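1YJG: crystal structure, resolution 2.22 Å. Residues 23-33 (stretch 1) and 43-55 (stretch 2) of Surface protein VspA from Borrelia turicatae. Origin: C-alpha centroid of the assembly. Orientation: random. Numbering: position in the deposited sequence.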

# COMPACT_ATOMS: atom_id res chain seq x y z
N SER A 23 2.90 2.13 3.37
CA SER A 23 1.64 1.45 3.68
C SER A 23 1.82 0.50 4.84
O SER A 23 0.87 0.20 5.54
CB SER A 23 1.05 0.72 2.45
OG SER A 23 1.58 -0.59 2.24
N ILE A 24 3.06 0.03 5.04
CA ILE A 24 3.36 -0.87 6.15
C ILE A 24 3.12 -0.12 7.49
O ILE A 24 2.82 -0.76 8.49
CB ILE A 24 4.81 -1.42 6.07
CG1 ILE A 24 5.11 -2.01 4.68
CG2 ILE A 24 5.03 -2.48 7.15
CD1 ILE A 24 4.14 -3.08 4.18
N ASP A 25 3.27 1.21 7.51
CA ASP A 25 3.01 2.00 8.73
C ASP A 25 1.50 1.95 9.04
O ASP A 25 1.09 2.03 10.19
CB ASP A 25 3.41 3.47 8.58
CG ASP A 25 4.88 3.66 8.29
OD1 ASP A 25 5.70 2.77 8.61
OD2 ASP A 25 5.30 4.70 7.71
N GLU A 26 0.67 1.85 7.99
CA GLU A 26 -0.78 1.77 8.17
C GLU A 26 -1.18 0.38 8.70
O GLU A 26 -2.18 0.25 9.39
CB GLU A 26 -1.55 2.10 6.87
CG GLU A 26 -1.21 3.44 6.21
CD GLU A 26 -1.42 4.67 7.08
OE1 GLU A 26 -0.94 5.75 6.68
OE2 GLU A 26 -2.06 4.59 8.15
N LEU A 27 -0.40 -0.65 8.36
CA LEU A 27 -0.65 -2.01 8.82
C LEU A 27 -0.25 -2.15 10.28
O LEU A 27 -0.87 -2.93 11.03
CB LEU A 27 0.15 -3.02 7.98
CG LEU A 27 -0.19 -3.11 6.49
CD1 LEU A 27 0.69 -4.16 5.83
CD2 LEU A 27 -1.68 -3.43 6.25
N ALA A 28 0.79 -1.42 10.67
CA ALA A 28 1.28 -1.44 12.05
C ALA A 28 0.25 -0.82 13.00
O ALA A 28 0.22 -1.16 14.17
CB ALA A 28 2.60 -0.70 12.16
N LYS A 29 -0.59 0.08 12.49
CA LYS A 29 -1.64 0.70 13.31
C LYS A 29 -2.77 -0.32 13.59
O LYS A 29 -3.64 -0.06 14.42
CB LYS A 29 -2.25 1.91 12.60
CG LYS A 29 -1.36 3.14 12.52
CD LYS A 29 -1.93 4.13 11.51
CE LYS A 29 -0.89 5.15 11.06
NZ LYS A 29 -1.49 6.19 10.17
N ALA A 30 -2.77 -1.44 12.87
CA ALA A 30 -3.77 -2.50 13.04
C ALA A 30 -3.33 -3.62 13.97
O ALA A 30 -4.10 -4.54 14.24
CB ALA A 30 -4.13 -3.08 11.70
N ILE A 31 -2.08 -3.55 14.44
CA ILE A 31 -1.57 -4.57 15.34
C ILE A 31 -2.39 -4.54 16.63
O ILE A 31 -2.60 -3.48 17.23
CB ILE A 31 -0.07 -4.31 15.66
CG1 ILE A 31 0.79 -4.57 14.42
CG2 ILE A 31 0.40 -5.17 16.84
CD1 ILE A 31 2.27 -4.18 14.60
N GLY A 32 -2.87 -5.71 17.05
CA GLY A 32 -3.66 -5.82 18.26
C GLY A 32 -4.95 -5.05 18.17
O GLY A 32 -5.38 -4.45 19.15
N LYS A 33 -5.54 -5.05 16.98
CA LYS A 33 -6.80 -4.36 16.72
C LYS A 33 -7.72 -5.20 15.84
O LYS A 33 -7.28 -5.86 14.89
CB LYS A 33 -6.57 -3.00 16.02
CG LYS A 33 -5.69 -2.01 16.78
CD LYS A 33 -6.50 -1.20 17.78
CE LYS A 33 -5.62 -0.28 18.61
NZ LYS A 33 -5.33 0.98 17.88
N ASP A 43 -7.91 -5.28 20.55
CA ASP A 43 -8.16 -6.71 20.65
C ASP A 43 -6.78 -7.33 20.41
O ASP A 43 -6.44 -7.73 19.30
CB ASP A 43 -9.20 -7.16 19.62
CG ASP A 43 -9.63 -8.60 19.83
OD1 ASP A 43 -9.68 -9.36 18.84
OD2 ASP A 43 -9.95 -9.07 20.94
N ALA A 44 -5.98 -7.36 21.47
CA ALA A 44 -4.60 -7.86 21.47
C ALA A 44 -4.24 -9.24 20.90
O ALA A 44 -5.03 -10.18 20.91
CB ALA A 44 -4.03 -7.73 22.89
N ASP A 45 -2.99 -9.30 20.45
CA ASP A 45 -2.33 -10.47 19.88
C ASP A 45 -2.95 -11.11 18.63
O ASP A 45 -3.72 -10.46 17.92
CB ASP A 45 -2.10 -11.49 21.00
CG ASP A 45 -1.57 -10.83 22.28
OD1 ASP A 45 -0.87 -9.80 22.19
OD2 ASP A 45 -1.82 -11.26 23.41
N LYS A 46 -2.56 -12.34 18.33
CA LYS A 46 -3.05 -13.07 17.15
C LYS A 46 -2.76 -12.27 15.87
O LYS A 46 -3.59 -12.20 14.96
CB LYS A 46 -4.55 -13.39 17.28
CG LYS A 46 -5.00 -13.91 18.64
CD LYS A 46 -6.18 -13.10 19.17
CE LYS A 46 -6.69 -13.62 20.52
NZ LYS A 46 -8.00 -14.33 20.40
N ASN A 47 -1.56 -11.70 15.79
CA ASN A 47 -1.14 -10.88 14.65
C ASN A 47 -0.46 -11.56 13.46
O ASN A 47 -0.18 -10.90 12.47
CB ASN A 47 -0.20 -9.77 15.15
CG ASN A 47 -0.88 -8.84 16.11
OD1 ASN A 47 -1.74 -8.05 15.72
ND2 ASN A 47 -0.50 -8.90 17.38
N ALA A 48 -0.21 -12.87 13.54
CA ALA A 48 0.46 -13.57 12.43
C ALA A 48 0.02 -13.20 11.00
O ALA A 48 0.85 -12.86 10.17
CB ALA A 48 0.36 -15.07 12.62
N LYS A 49 -1.28 -13.28 10.72
CA LYS A 49 -1.81 -12.99 9.37
C LYS A 49 -1.59 -11.56 8.90
O LYS A 49 -1.55 -11.31 7.69
CB LYS A 49 -3.30 -13.37 9.26
CG LYS A 49 -3.53 -14.72 8.57
CD LYS A 49 -2.82 -15.85 9.31
CE LYS A 49 -3.22 -17.23 8.82
NZ LYS A 49 -3.37 -18.15 9.99
N LEU A 50 -1.51 -10.62 9.84
CA LEU A 50 -1.27 -9.22 9.51
C LEU A 50 0.20 -9.12 9.07
O LEU A 50 0.51 -8.41 8.10
CB LEU A 50 -1.56 -8.31 10.71
CG LEU A 50 -1.17 -6.84 10.59
CD1 LEU A 50 -1.91 -6.16 9.42
CD2 LEU A 50 -1.42 -6.10 11.90
N ILE A 51 1.09 -9.83 9.75
CA ILE A 51 2.50 -9.81 9.38
C ILE A 51 2.63 -10.48 8.00
O ILE A 51 3.47 -10.08 7.20
CB ILE A 51 3.42 -10.52 10.39
CG1 ILE A 51 3.09 -10.12 11.84
CG2 ILE A 51 4.90 -10.21 10.09
CD1 ILE A 51 2.97 -8.63 12.08
N SER A 52 1.80 -11.50 7.73
CA SER A 52 1.85 -12.17 6.43
C SER A 52 1.50 -11.15 5.35
O SER A 52 2.12 -11.15 4.29
CB SER A 52 0.89 -13.38 6.37
OG SER A 52 1.27 -14.40 7.30
N GLY A 53 0.53 -10.28 5.63
CA GLY A 53 0.10 -9.24 4.71
C GLY A 53 1.23 -8.28 4.38
O GLY A 53 1.46 -7.95 3.22
N ALA A 54 1.94 -7.85 5.42
CA ALA A 54 3.08 -6.95 5.29
C ALA A 54 4.14 -7.64 4.46
O ALA A 54 4.74 -7.04 3.57
CB ALA A 54 3.64 -6.61 6.66
N TYR A 55 4.37 -8.91 4.75
CA TYR A 55 5.34 -9.71 4.02
C TYR A 55 5.00 -9.72 2.52
O TYR A 55 5.89 -9.62 1.70
CB TYR A 55 5.38 -11.14 4.57
CG TYR A 55 6.43 -12.00 3.93
CD1 TYR A 55 7.69 -12.13 4.50
CD2 TYR A 55 6.19 -12.66 2.74
CE1 TYR A 55 8.66 -12.90 3.91
CE2 TYR A 55 7.16 -13.44 2.14
CZ TYR A 55 8.39 -13.55 2.72
OH TYR A 55 9.37 -14.32 2.13

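This is a small, mostly apolar contact between two antiparallel helical segments, closed at its loop end by two hydrogen bonds to the backbone of Gly32. The helix axes run at 177° to each other and approach to 10.3 Å. Together the two stretches bury 473 Å².

Leu50 is the centre of the apolar part. Its CA-to-CB bond points toward stretch 1, and it has more area covered than any other residue here, 82 Å². Its methyl groups meet three residues in turn. Leu50 CD1 lies 4.0 Å from Leu27 CB. Leu50 CD2 lies 4.1 Å from Ala30 CB and 3.7 Å from Ile31 CG1. The same methyl also packs on backbone, with Leu50 CD2 3.3 Å from Leu27 O. The chain of stretch 1 makes a type I turn here, from Ala28 to Ile31, and Ala30 and Ile31 both lie against this leucine.

One helical turn further along stretch 2, Ala54 takes over. The CA-to-CB bond of Leu27 points toward stretch 2, and Leu27 CD1 sits 3.9 Å from Ala54 CB and 3.7 Å from Ala54 CA. The leucine methyl thus lies as near the backbone of Ala54 as its side chain. The CA-to-CB bond of Ile24 points sideways relative to stretch 2, but the end of its side chain comes nearer. Ile24 CD1 is 4.3 Å from Ala54 CB.

The polar contacts gather at Gly32. The CA-to-CB bond of Asn47 points toward stretch 1, and its side chain accepts a hydrogen bond from the backbone: Gly32 N to Asn47 OD1 is 2.9 Å, with an angle of 161° at the hydrogen. Asn47 ND2 is hydrogen-bonded elsewhere in the structure, so both ends of the amide are used. Asn47 OD1 also lies 3.5 Å from Ile31 CA.

The second bond joins backbone to backbone. Asp43 N donates to Gly32 O at 3.0 Å, and the angle of 176° is nearly linear. Gly32 therefore uses both its amide and its carbonyl across the contact. Gly32 CA also makes a CA-H...O contact with Asp43 O at 3.5 Å.

Gly32 lies within a type II turn from Ala30 to Lys33, and its positive phi of 63° by itself favours glycine. The two stretches are very close here, with Gly32 CA 3.9 Å from Ala44 CA. An ideal CB on Gly32 would lie 3.7 Å from Ala44 CA.

Away from the interface, Lys29 NZ forms a salt bridge with Glu26 OE2 at 2.6 Å. Neither residue touches stretch 2.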